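Local coordinates for protein salt-tolerant glutaminase (Micrococcus luteus, PDB 3AGD) that probably hydrolyses L-glutamine to L-glutamate and ammonium, as a salt-tolerant, homotetrameric member of the glutaminase family, at residues P226-V229 with A230-V233; A73-D77 with R78-A82; D310-G313 with G314-V317. All coordinates share one frame; numbering follows the deposited sequence.

Interaction 1: residues P226-V229 with A230-V233; sequences PSIV and ARRV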
loop_
_atom_site.group_PDB
_atom_site.type_symbol
_atom_site.label_atom_id
_atom_site.label_comp_id
_atom_site.label_asym_id
_atom_site.label_seq_id
_atom_site.Cartn_x
_atom_site.Cartn_y
_atom_site.Cartn_z
ATOM N N PRO A 226 13.576 -10.589 -6.635
ATOM C CA PRO A 226 14.062 -9.245 -6.311
ATOM C C PRO A 226 12.819 -8.487 -5.847
ATOM O O PRO A 226 11.736 -8.687 -6.401
ATOM C CB PRO A 226 14.575 -8.731 -7.655
ATOM C CG PRO A 226 15.040 -10.006 -8.343
ATOM C CD PRO A 226 13.917 -10.962 -8.021
ATOM N N SER A 227 12.952 -7.640 -4.834
ATOM C CA SER A 227 11.799 -6.897 -4.341
ATOM C C SER A 227 11.157 -6.079 -5.456
ATOM O O SER A 227 9.932 -5.990 -5.543
ATOM C CB SER A 227 12.208 -5.966 -3.199
ATOM O OG SER A 227 13.106 -4.980 -3.670
ATOM N N ILE A 228 11.983 -5.489 -6.315
ATOM C CA ILE A 228 11.465 -4.676 -7.411
ATOM C C ILE A 228 10.566 -5.489 -8.355
ATOM O O ILE A 228 9.633 -4.949 -8.950
ATOM C CB ILE A 228 12.617 -4.016 -8.209
ATOM C CG1 ILE A 228 12.048 -2.973 -9.168
ATOM C CG2 ILE A 228 13.411 -5.073 -8.968
ATOM C CD1 ILE A 228 13.107 -2.240 -9.973
ATOM N N VAL A 229 10.843 -6.786 -8.489
ATOM C CA VAL A 229 10.024 -7.644 -9.345
ATOM C C VAL A 229 8.712 -7.941 -8.626
ATOM O O VAL A 229 7.636 -7.906 -9.227
ATOM C CB VAL A 229 10.732 -8.987 -9.662
ATOM C CG1 VAL A 229 9.713 -10.003 -10.177
ATOM C CG2 VAL A 229 11.827 -8.764 -10.714
ATOM N N ALA A 230 8.807 -8.234 -7.333
ATOM C CA ALA A 230 7.623 -8.534 -6.541
ATOM C C ALA A 230 6.667 -7.340 -6.562
ATOM O O ALA A 230 5.458 -7.503 -6.731
ATOM C CB ALA A 230 8.025 -8.864 -5.111
ATOM N N ARG A 231 7.221 -6.141 -6.407
ATOM C CA ARG A 231 6.426 -4.915 -6.397
ATOM C C ARG A 231 5.675 -4.698 -7.706
ATOM O O ARG A 231 4.527 -4.252 -7.707
ATOM C CB ARG A 231 7.324 -3.704 -6.128
ATOM C CG ARG A 231 7.523 -3.358 -4.659
ATOM C CD ARG A 231 8.424 -2.134 -4.535
ATOM N NE ARG A 231 8.343 -1.317 -5.743
ATOM C CZ ARG A 231 9.392 -0.942 -6.469
ATOM N NH1 ARG A 231 10.619 -1.298 -6.108
ATOM N NH2 ARG A 231 9.213 -0.237 -7.578
ATOM N N ARG A 232 6.335 -5.001 -8.818
ATOM C CA ARG A 232 5.726 -4.841 -10.131
ATOM C C ARG A 232 4.567 -5.816 -10.284
ATOM O O ARG A 232 3.516 -5.474 -10.825
ATOM C CB ARG A 232 6.771 -5.091 -11.230
ATOM C CG ARG A 232 6.190 -5.356 -12.625
ATOM C CD ARG A 232 5.420 -4.169 -13.193
ATOM N NE ARG A 232 6.287 -3.120 -13.727
ATOM C CZ ARG A 232 6.966 -3.203 -14.872
ATOM N NH1 ARG A 232 6.889 -4.292 -15.627
ATOM N NH2 ARG A 232 7.717 -2.187 -15.270
ATOM N N VAL A 233 4.762 -7.033 -9.795
ATOM C CA VAL A 233 3.736 -8.058 -9.905
ATOM C C VAL A 233 2.498 -7.700 -9.097
ATOM O O VAL A 233 1.373 -7.763 -9.597
ATOM C CB VAL A 233 4.278 -9.427 -9.442
ATOM C CG1 VAL A 233 3.156 -10.451 -9.407
ATOM C CG2 VAL A 233 5.384 -9.888 -10.394
#
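Ala230 N donates to Pro226 O over 3.1 Å, closing the first turn of helix 227-240, and the ladder of i to i+4 bonds runs on from there. Arg231 N reaches Ser227 O at 2.8 Å, nearly along the C=O axis, with an N-H...O angle of 163°. The rung from Arg232 N to Ile228 O is weak and more bent, whereas that from Val233 N to Val229 O is of ordinary length. Pro226, at the N-cap, has no N-H of its own to give; its carbonyl oxygen accepts from both Val229 N and Ala230 N, so the start of the helix is held by two bonds on one atom.

These are the first two turns of an alpha-helix in the glutaminase region, whose fold is related to the beta-lactamases, and their two flanks meet different surroundings. On one flank Val229 and Val233 stand a turn apart, with Val229 CG1 4.3 Å from Val233 CG2, and both pack on Ala72 of helix 67-78. On the other, the Arg231 chain bends at chi3 (25°) and turns its guanidinium back over the preceding turn: NH1 comes within 3.7 Å of Ile228 CA and 3.8 Å of Ile228 CG1, an oblique apolar approach. The same NH1 lies near the like-charged Arg303 NH1 of the second subunit, where Ile228 also packs on Arg303 and Arg231 on His305. Arg232 behaves otherwise. Bent at chi2 and chi3, it carries its guanidinium away from the turn to a salt bridge with Asp84 and a hydrogen bond with Tyr71 OH, both through NH1.

Interaction 2: residues A73-D77 with R78-A82; sequences AALVD and RGFAA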
loop_
_atom_site.group_PDB
_atom_site.type_symbol
_atom_site.label_atom_id
_atom_site.label_comp_id
_atom_site.label_asym_id
_atom_site.label_seq_id
_atom_site.Cartn_x
_atom_site.Cartn_y
_atom_site.Cartn_z
ATOM N N ALA A 73 8.720 -14.608 -13.216
ATOM C CA ALA A 73 9.795 -15.391 -13.825
ATOM C C ALA A 73 10.336 -14.711 -15.088
ATOM O O ALA A 73 11.545 -14.688 -15.326
ATOM C CB ALA A 73 9.288 -16.792 -14.164
ATOM N N ALA A 74 9.431 -14.169 -15.897
ATOM C CA ALA A 74 9.816 -13.486 -17.124
ATOM C C ALA A 74 10.670 -12.265 -16.817
ATOM O O ALA A 74 11.667 -12.008 -17.495
ATOM C CB ALA A 74 8.576 -13.070 -17.901
ATOM N N LEU A 75 10.274 -11.508 -15.798
ATOM C CA LEU A 75 11.018 -10.311 -15.406
ATOM C C LEU A 75 12.404 -10.720 -14.918
ATOM O O LEU A 75 13.416 -10.107 -15.274
ATOM C CB LEU A 75 10.251 -9.554 -14.312
ATOM C CG LEU A 75 8.934 -8.919 -14.789
ATOM C CD1 LEU A 75 8.010 -8.621 -13.617
ATOM C CD2 LEU A 75 9.251 -7.649 -15.576
ATOM N N VAL A 76 12.447 -11.765 -14.100
ATOM C CA VAL A 76 13.714 -12.270 -13.585
ATOM C C VAL A 76 14.597 -12.756 -14.732
ATOM O O VAL A 76 15.779 -12.439 -14.802
ATOM C CB VAL A 76 13.497 -13.461 -12.626
ATOM C CG1 VAL A 76 14.828 -14.166 -12.358
ATOM C CG2 VAL A 76 12.899 -12.969 -11.323
ATOM N N ASP A 77 14.008 -13.516 -15.645
ATOM C CA ASP A 77 14.761 -14.073 -16.756
ATOM C C ASP A 77 15.216 -13.136 -17.852
ATOM O O ASP A 77 16.338 -13.255 -18.333
ATOM C CB ASP A 77 13.974 -15.213 -17.404
ATOM C CG ASP A 77 13.768 -16.377 -16.463
ATOM O OD1 ASP A 77 14.677 -16.645 -15.651
ATOM O OD2 ASP A 77 12.707 -17.033 -16.544
ATOM N N ARG A 78 14.359 -12.205 -18.254
ATOM C CA ARG A 78 14.698 -11.311 -19.356
ATOM C C ARG A 78 14.944 -9.850 -19.001
ATOM O O ARG A 78 15.436 -9.090 -19.831
ATOM C CB ARG A 78 13.596 -11.401 -20.418
ATOM C CG ARG A 78 13.315 -12.825 -20.885
ATOM C CD ARG A 78 14.422 -13.347 -21.795
ATOM N NE ARG A 78 14.194 -12.993 -23.190
ATOM C CZ ARG A 78 13.219 -13.501 -23.938
ATOM N NH1 ARG A 78 12.379 -14.389 -23.432
ATOM N NH2 ARG A 78 13.079 -13.115 -25.195
ATOM N N GLY A 79 14.617 -9.458 -17.775
ATOM C CA GLY A 79 14.799 -8.070 -17.382
ATOM C C GLY A 79 13.565 -7.255 -17.743
ATOM O O GLY A 79 12.773 -7.658 -18.599
ATOM N N PHE A 80 13.399 -6.103 -17.102
ATOM C CA PHE A 80 12.237 -5.248 -17.349
ATOM C C PHE A 80 12.067 -4.707 -18.766
ATOM O O PHE A 80 10.966 -4.750 -19.325
ATOM C CB PHE A 80 12.236 -4.073 -16.369
ATOM C CG PHE A 80 11.748 -4.430 -15.001
ATOM C CD1 PHE A 80 12.501 -5.251 -14.172
ATOM C CD2 PHE A 80 10.514 -3.969 -14.552
ATOM C CE1 PHE A 80 12.030 -5.613 -12.907
ATOM C CE2 PHE A 80 10.032 -4.324 -13.290
ATOM C CZ PHE A 80 10.791 -5.148 -12.466
ATOM N N ALA A 81 13.140 -4.189 -19.350
ATOM C CA ALA A 81 13.056 -3.622 -20.691
ATOM C C ALA A 81 12.498 -4.608 -21.709
ATOM O O ALA A 81 11.605 -4.272 -22.493
ATOM C CB ALA A 81 14.430 -3.124 -21.136
ATOM N N ALA A 82 13.027 -5.828 -21.690
ATOM C CA ALA A 82 12.604 -6.871 -22.613
ATOM C C ALA A 82 11.139 -7.255 -22.429
ATOM O O ALA A 82 10.412 -7.448 -23.402
ATOM C CB ALA A 82 13.492 -8.105 -22.442
#
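One face of the Phe80 ring receives the CD2 methyl of Leu75, which sits over the ring centre in a CH-pi contact, 4.0 Å from the centroid and only 7° off the normal. That small offset places the methyl on the face and not at the rim; the closest ring atom, Phe80 CD2, is also 4.0 Å from Leu75 CD2. Leu75 CG lies anti to its carbonyl carbon (chi1 -68°), and from there the CD2 branch extends forward to the aromatic ring beyond the end of the helix.

The helix ends between them. Arg78 N still donates to Ala74 O at 2.8 Å in the last regular bond of helix 67-78, but Gly79 N reaches Leu75 O, also at 2.8 Å, with a bent N-H...O angle of 138° and from above the carbonyl plane. Gly79 then leaves helical geometry with positive phi, where a CB would be jammed against the preceding carbonyl oxygen, and serves as N-cap of helix 80-84.

Asp77 turns its carboxylate away to a salt bridge with Arg137 of helix 131-146. Within this stretch the junction of the two helices thus rests on two backbone bonds and on dispersion between a methyl and a pi face, while the charge of Asp77 is paired with one neighbouring helix.

Interaction 3: residues D310-G313 with G314-V317; sequences DSLG and GTAV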
loop_
_atom_site.group_PDB
_atom_site.type_symbol
_atom_site.label_atom_id
_atom_site.label_comp_id
_atom_site.label_asym_id
_atom_site.label_seq_id
_atom_site.Cartn_x
_atom_site.Cartn_y
_atom_site.Cartn_z
ATOM N N ASP A 310 0.230 0.932 8.258
ATOM C CA ASP A 310 0.849 0.007 9.196
ATOM C C ASP A 310 2.354 -0.035 8.925
ATOM O O ASP A 310 2.865 -1.009 8.368
ATOM C CB ASP A 310 0.246 -1.390 9.021
ATOM C CG ASP A 310 0.733 -2.369 10.066
ATOM O OD1 ASP A 310 1.921 -2.287 10.453
ATOM O OD2 ASP A 310 -0.066 -3.228 10.491
ATOM N N SER A 311 3.060 1.024 9.308
ATOM C CA SER A 311 4.499 1.082 9.085
ATOM C C SER A 311 5.286 1.130 10.382
ATOM O O SER A 311 4.778 1.575 11.409
ATOM C CB SER A 311 4.858 2.301 8.237
ATOM O OG SER A 311 4.269 2.212 6.954
ATOM N N LEU A 312 6.529 0.661 10.329
ATOM C CA LEU A 312 7.397 0.667 11.499
ATOM C C LEU A 312 7.507 2.095 12.009
ATOM O O LEU A 312 7.265 2.369 13.185
ATOM C CB LEU A 312 8.791 0.156 11.136
ATOM C CG LEU A 312 9.792 0.161 12.296
ATOM C CD1 LEU A 312 9.278 -0.744 13.413
ATOM C CD2 LEU A 312 11.151 -0.302 11.807
ATOM N N GLY A 313 7.878 2.999 11.106
ATOM C CA GLY A 313 8.017 4.399 11.462
ATOM C C GLY A 313 8.920 4.660 12.653
ATOM O O GLY A 313 10.033 4.134 12.731
ATOM N N GLY A 314 8.427 5.475 13.583
ATOM C CA GLY A 314 9.188 5.826 14.768
ATOM C C GLY A 314 9.547 4.656 15.662
ATOM O O GLY A 314 10.434 4.774 16.503
ATOM N N THR A 315 8.869 3.527 15.491
ATOM C CA THR A 315 9.152 2.355 16.307
ATOM C C THR A 315 10.526 1.781 15.952
ATOM O O THR A 315 11.058 0.922 16.657
ATOM C CB THR A 315 8.042 1.294 16.142
ATOM O OG1 THR A 315 6.828 1.802 16.714
ATOM C CG2 THR A 315 8.412 -0.012 16.849
ATOM N N ALA A 316 11.103 2.274 14.861
ATOM C CA ALA A 316 12.429 1.841 14.448
ATOM C C ALA A 316 13.383 2.204 15.591
ATOM O O ALA A 316 14.453 1.615 15.741
ATOM C CB ALA A 316 12.837 2.550 13.158
ATOM N N VAL A 317 12.989 3.189 16.393
ATOM C CA VAL A 317 13.796 3.585 17.540
ATOM C C VAL A 317 13.214 2.856 18.748
ATOM O O VAL A 317 12.135 3.204 19.231
ATOM C CB VAL A 317 13.741 5.112 17.785
ATOM C CG1 VAL A 317 14.520 5.463 19.045
ATOM C CG2 VAL A 317 14.330 5.858 16.587
HETATM O O HOH W 1 4.461 0.885 14.714
#
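A tight 3-10 turn joins the loop after helix 289-301 to strand 317-323, and Leu312 opens it, touching both Thr315 and Ala316. Thr315 N donates to Leu312 O over 3.0 Å, and Ala316 N to Gly313 O over the same length. These i to i+3 links are the signature of 3-10 geometry. In both the donor stands well above the carbonyl plane, 39° out of it for Thr315 and 42° for Ala316, consistent with the tight coil.

The Leu312 side chain folds back along the turn it starts. With CG anti to the backbone N (chi1 178°), its two methyls divide the work: CD1 lies 3.6 Å from Thr315 CG2, and CD2 meets Ala316 CB, likewise at 3.6 Å. The Leu312 and Thr315 side chains cross at about a right angle. Gly313 has a positive phi, a conformation that glycine adopts readily, and Gly314 lies in the 3-10 segment.

The turn delivers the chain into the mixed sheet of the C-terminal region, whose sequence belongs to the STAS family: Ala316 makes backbone hydrogen bonds with Gln332 of the neighbouring strand 326-332, and Thr315 O accepts from Gln332 NE2. Thr315 OG1 is hydrogen-bonded to a water at 3.2 Å, which also gives a weak bond to Ser311 O, so solvent links Ser311 with Thr315. The loop packs against the second subunit as well. Leu312 N donates to Asp310 OD1 of the second subunit and Asp310 OD1 accepts from Leu312 N of that subunit, a reciprocal pair, while Leu312 also packs on Thr315 of the second subunit.

Overall arrangement
Interactions 1 and 2 are neighbours, with centres about 11 Å apart, and both belong to the helical part of the glutaminase region; Phe80 and Leu75 of the second reach Val229 and Arg232 of the first, and Ile228 O lies against Phe80 CZ, so helix 227-240 packs directly on the 67-78/80-84 junction. Interaction 3 lies apart, its centre about 23 Å from that of interaction 1 and 33 Å from that of interaction 2, between helix 289-301 and strand 317-323. It is the most buried of the three, while the other two are partly buried. Regular alpha-helical bonds dominate interaction 1, a CH-pi contact marks interaction 2, and 3-10 bonds interaction 3. Interactions 1 and 3, unlike interaction 2, touch the second subunit.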